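Long-range contact in adenylate cyclase (Hippeastrum hybrid cultivar, PDB 6YP4), which hydrolyses inorganic triphosphate as a CYTH-family triphosphatase, its dominant activity, although it was first put forward as an adenylyl cyclase: residues Val47-Arg52 / Leu64-Pro70. Numbering follows the deposited sequence.
Sequences VFSALR and LSLKSRP. With GCP (phosphomethylphosphonic acid guanylate ester), chain B.
The guanidinium of Arg52 meets Ser65 OG and Lys67 CE obliquely, while its edge carries the polar partners: O1B of the bound GTP analogue and a water lie in its plane. The guanidinium of Arg69, at the far end, rests one face on CB of the preceding residue, Ser68, and its NH2 forms a salt bridge with Glu80; Arg69 CG lies at the edge of the Phe48 ring, near its plane. Arg52 NH1 reaches GCP O1B at 3.0 Å in a nearly straight bond (170°), and NH2 donates to GCP O2A at 2.6 Å. The water accepts from Arg52 NE and also bonds Ser65 OG, tying the arginine to its cross-strand neighbour. With CG opposite the backbone N (chi1 -175°) and a single bend at chi3 (67°), the Arg52 chain runs out from the sheet to the phosphates. Lys67 NZ comes to the same GCP O1B at 3.0 Å, so two cationic side chains share one oxygen. A leucine in place of Arg52 would probably take away one of the two cationic donors described at O1B and the guanidinium hydrogen bond to O2A.

Strands 49-56 and 61-73 form an antiparallel hairpin in the curled sheet of the CYTH fold, whose triphosphate tunnel is lined by every second side chain of each strand, Arg52 on one and Lys67 on the other. Ala50 with Lys67 and Arg52 with Ser65 are the hydrogen-bonded pairs; Arg69 N to Phe48 O (2.8 Å) extends the ladder past them. On the other side of the sheet, Ser49 OG and Ser68 OG hydrogen-bond at 3.0 Å, followed by leucines: the Leu51 and Leu64 side chains cross at an angle, their CD1 atoms 3.8 Å apart, and Leu66 CD1 lies 4.0 Å from Ser49 CB. Helix 109-118 covers Leu64 and Leu66 through Ile110, while Leu44 packs on Ser49 and Leu51.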
loop_
_atom_site.group_PDB
_atom_site.type_symbol
_atom_site.label_atom_id
_atom_site.label_comp_id
_atom_site.label_asym_id
_atom_site.label_seq_id
_atom_site.Cartn_x
_atom_site.Cartn_y
_atom_site.Cartn_z
ATOM N N VAL A 47 23.708 13.632 -10.373
ATOM C CA VAL A 47 22.488 13.969 -11.091
ATOM C C VAL A 47 21.272 13.918 -10.165
ATOM O O VAL A 47 20.135 13.821 -10.635
ATOM C CB VAL A 47 22.300 13.073 -12.327
ATOM C CG1 VAL A 47 23.524 13.147 -13.222
ATOM C CG2 VAL A 47 22.036 11.636 -11.911
ATOM N N PHE A 48 21.503 13.959 -8.848
ATOM C CA PHE A 48 20.445 14.146 -7.851
ATOM C C PHE A 48 19.536 12.922 -7.749
ATOM O O PHE A 48 18.318 13.041 -7.611
ATOM C CB PHE A 48 19.643 15.414 -8.155
ATOM C CG PHE A 48 20.516 16.619 -8.394
ATOM C CD1 PHE A 48 21.527 16.940 -7.499
ATOM C CD2 PHE A 48 20.355 17.403 -9.528
ATOM C CE1 PHE A 48 22.352 18.036 -7.722
ATOM C CE2 PHE A 48 21.175 18.503 -9.754
ATOM C CZ PHE A 48 22.174 18.817 -8.848
ATOM N N SER A 49 20.139 11.739 -7.784
ATOM C CA SER A 49 19.413 10.481 -7.836
ATOM C C SER A 49 19.875 9.579 -6.705
ATOM O O SER A 49 21.040 9.608 -6.296
ATOM C CB SER A 49 19.618 9.767 -9.182
ATOM O OG SER A 49 19.014 10.480 -10.249
ATOM N N ALA A 50 18.939 8.760 -6.226
ATOM C CA ALA A 50 19.136 7.870 -5.092
ATOM C C ALA A 50 18.642 6.482 -5.476
ATOM O O ALA A 50 17.491 6.332 -5.901
ATOM C CB ALA A 50 18.378 8.390 -3.870
ATOM N N LEU A 51 19.511 5.472 -5.347
ATOM C CA LEU A 51 19.159 4.076 -5.639
ATOM C C LEU A 51 19.150 3.302 -4.323
ATOM O O LEU A 51 20.197 3.146 -3.676
ATOM C CB LEU A 51 20.142 3.474 -6.641
ATOM C CG LEU A 51 20.022 2.022 -7.118
ATOM C CD1 LEU A 51 18.721 1.817 -7.847
ATOM C CD2 LEU A 51 21.197 1.716 -8.042
ATOM N N ARG A 52 17.966 2.819 -3.934
ATOM C CA ARG A 52 17.712 2.212 -2.632
ATOM C C ARG A 52 17.242 0.775 -2.801
ATOM O O ARG A 52 16.396 0.492 -3.655
ATOM C CB ARG A 52 16.636 3.008 -1.875
ATOM C CG ARG A 52 16.325 2.561 -0.419
ATOM C CD ARG A 52 15.186 3.410 0.178
ATOM N NE ARG A 52 13.896 3.178 -0.484
ATOM C CZ ARG A 52 12.854 4.010 -0.425
ATOM N NH1 ARG A 52 12.935 5.144 0.254
ATOM N NH2 ARG A 52 11.723 3.707 -1.046
ATOM N N LEU A 64 13.135 -2.327 -4.761
ATOM C CA LEU A 64 14.185 -1.553 -5.422
ATOM C C LEU A 64 13.607 -0.248 -5.944
ATOM O O LEU A 64 12.505 -0.240 -6.497
ATOM C CB LEU A 64 14.807 -2.356 -6.575
ATOM C CG LEU A 64 15.797 -1.716 -7.542
ATOM C CD1 LEU A 64 17.148 -1.523 -6.834
ATOM C CD2 LEU A 64 15.972 -2.614 -8.757
ATOM N N SER A 65 14.337 0.860 -5.770
ATOM C CA SER A 65 13.791 2.136 -6.224
ATOM C C SER A 65 14.876 3.087 -6.706
ATOM O O SER A 65 15.977 3.137 -6.147
ATOM C CB SER A 65 12.983 2.838 -5.126
ATOM O OG SER A 65 13.765 3.102 -3.983
ATOM N N LEU A 66 14.541 3.859 -7.735
ATOM C CA LEU A 66 15.353 4.991 -8.162
ATOM C C LEU A 66 14.530 6.253 -7.953
ATOM O O LEU A 66 13.408 6.350 -8.452
ATOM C CB LEU A 66 15.786 4.843 -9.623
ATOM C CG LEU A 66 16.591 6.005 -10.216
ATOM C CD1 LEU A 66 17.947 6.118 -9.508
ATOM C CD2 LEU A 66 16.787 5.785 -11.694
ATOM N N LYS A 67 15.059 7.196 -7.179
ATOM C CA LYS A 67 14.372 8.457 -6.915
ATOM C C LYS A 67 15.246 9.616 -7.375
ATOM O O LYS A 67 16.435 9.665 -7.044
ATOM C CB LYS A 67 14.049 8.613 -5.439
ATOM C CG LYS A 67 12.887 7.795 -4.959
ATOM C CD LYS A 67 12.933 7.705 -3.457
ATOM C CE LYS A 67 11.553 7.573 -2.856
ATOM N NZ LYS A 67 11.350 8.637 -1.843
ATOM N N SER A 68 14.657 10.560 -8.109
ATOM C CA SER A 68 15.431 11.553 -8.834
ATOM C C SER A 68 14.857 12.949 -8.654
ATOM O O SER A 68 13.636 13.140 -8.659
ATOM C CB SER A 68 15.488 11.217 -10.323
ATOM O OG SER A 68 16.108 9.959 -10.520
ATOM N N ARG A 69 15.766 13.921 -8.520
ATOM C CA ARG A 69 15.494 15.352 -8.432
ATOM C C ARG A 69 14.350 15.664 -7.470
ATOM O O ARG A 69 13.277 16.100 -7.911
ATOM C CB ARG A 69 15.203 15.901 -9.831
ATOM C CG ARG A 69 16.437 15.895 -10.731
ATOM C CD ARG A 69 16.114 16.127 -12.194
ATOM N NE ARG A 69 15.306 15.047 -12.754
ATOM C CZ ARG A 69 15.794 13.876 -13.153
ATOM N NH1 ARG A 69 17.093 13.625 -13.049
ATOM N NH2 ARG A 69 14.983 12.949 -13.650
ATOM N N PRO A 70 14.528 15.449 -6.165
ATOM C CA PRO A 70 13.453 15.775 -5.218
ATOM C C PRO A 70 13.327 17.274 -5.000
ATOM O O PRO A 70 14.300 18.026 -5.090
ATOM C CB PRO A 70 13.882 15.074 -3.924
ATOM C CG PRO A 70 15.330 14.826 -4.074
ATOM C CD PRO A 70 15.606 14.666 -5.533
HETATM P PG GCP B . 10.050 8.819 2.621
HETATM O O1G GCP B . 9.651 10.101 3.288
HETATM O O2G GCP B . 10.548 7.821 3.643
HETATM O O3G GCP B . 11.124 9.094 1.598
HETATM C C3B GCP B . 8.574 8.132 1.793
HETATM P PB GCP B . 9.071 6.588 0.895
HETATM O O1B GCP B . 10.412 6.717 0.235
HETATM O O2B GCP B . 9.007 5.390 1.811
HETATM O O3A GCP B . 7.940 6.403 -0.284
HETATM P PA GCP B . 7.843 4.973 -1.089
HETATM O O1A GCP B . 7.644 5.314 -2.555
HETATM O O2A GCP B . 9.159 4.249 -0.900
HETATM O "O5'" GCP B . 6.587 4.037 -0.458
HETATM C "C5'" GCP B . 5.664 4.647 0.434
HETATM C "C4'" GCP B . 4.786 5.747 -0.301
HETATM O "O4'" GCP B . 4.225 5.292 -1.684
HETATM C "C3'" GCP B . 3.755 6.000 0.410
HETATM O "O3'" GCP B . 3.515 7.429 0.443
HETATM C "C2'" GCP B . 2.473 5.134 -0.238
HETATM O "O2'" GCP B . 1.209 5.898 -0.223
HETATM C "C1'" GCP B . 2.785 4.741 -1.412
HETATM N N9 GCP B . 2.772 3.225 -1.464
HETATM C C8 GCP B . 3.903 2.529 -1.300
HETATM N N7 GCP B . 3.625 1.215 -1.391
HETATM C C5 GCP B . 2.306 1.097 -1.611
HETATM C C6 GCP B . 1.485 -0.016 -1.784
HETATM O O6 GCP B . 1.948 -1.107 -1.746
HETATM N N1 GCP B . 0.179 0.146 -1.993
HETATM C C2 GCP B . -0.352 1.398 -2.037
HETATM N N2 GCP B . -1.793 1.452 -2.272
HETATM N N3 GCP B . 0.449 2.485 -1.866
HETATM C C4 GCP B . 1.778 2.332 -1.654
HETATM O O HOH W 1 15.237 5.416 -4.261
HETATM O O HOH W 2 13.409 0.820 -2.202
#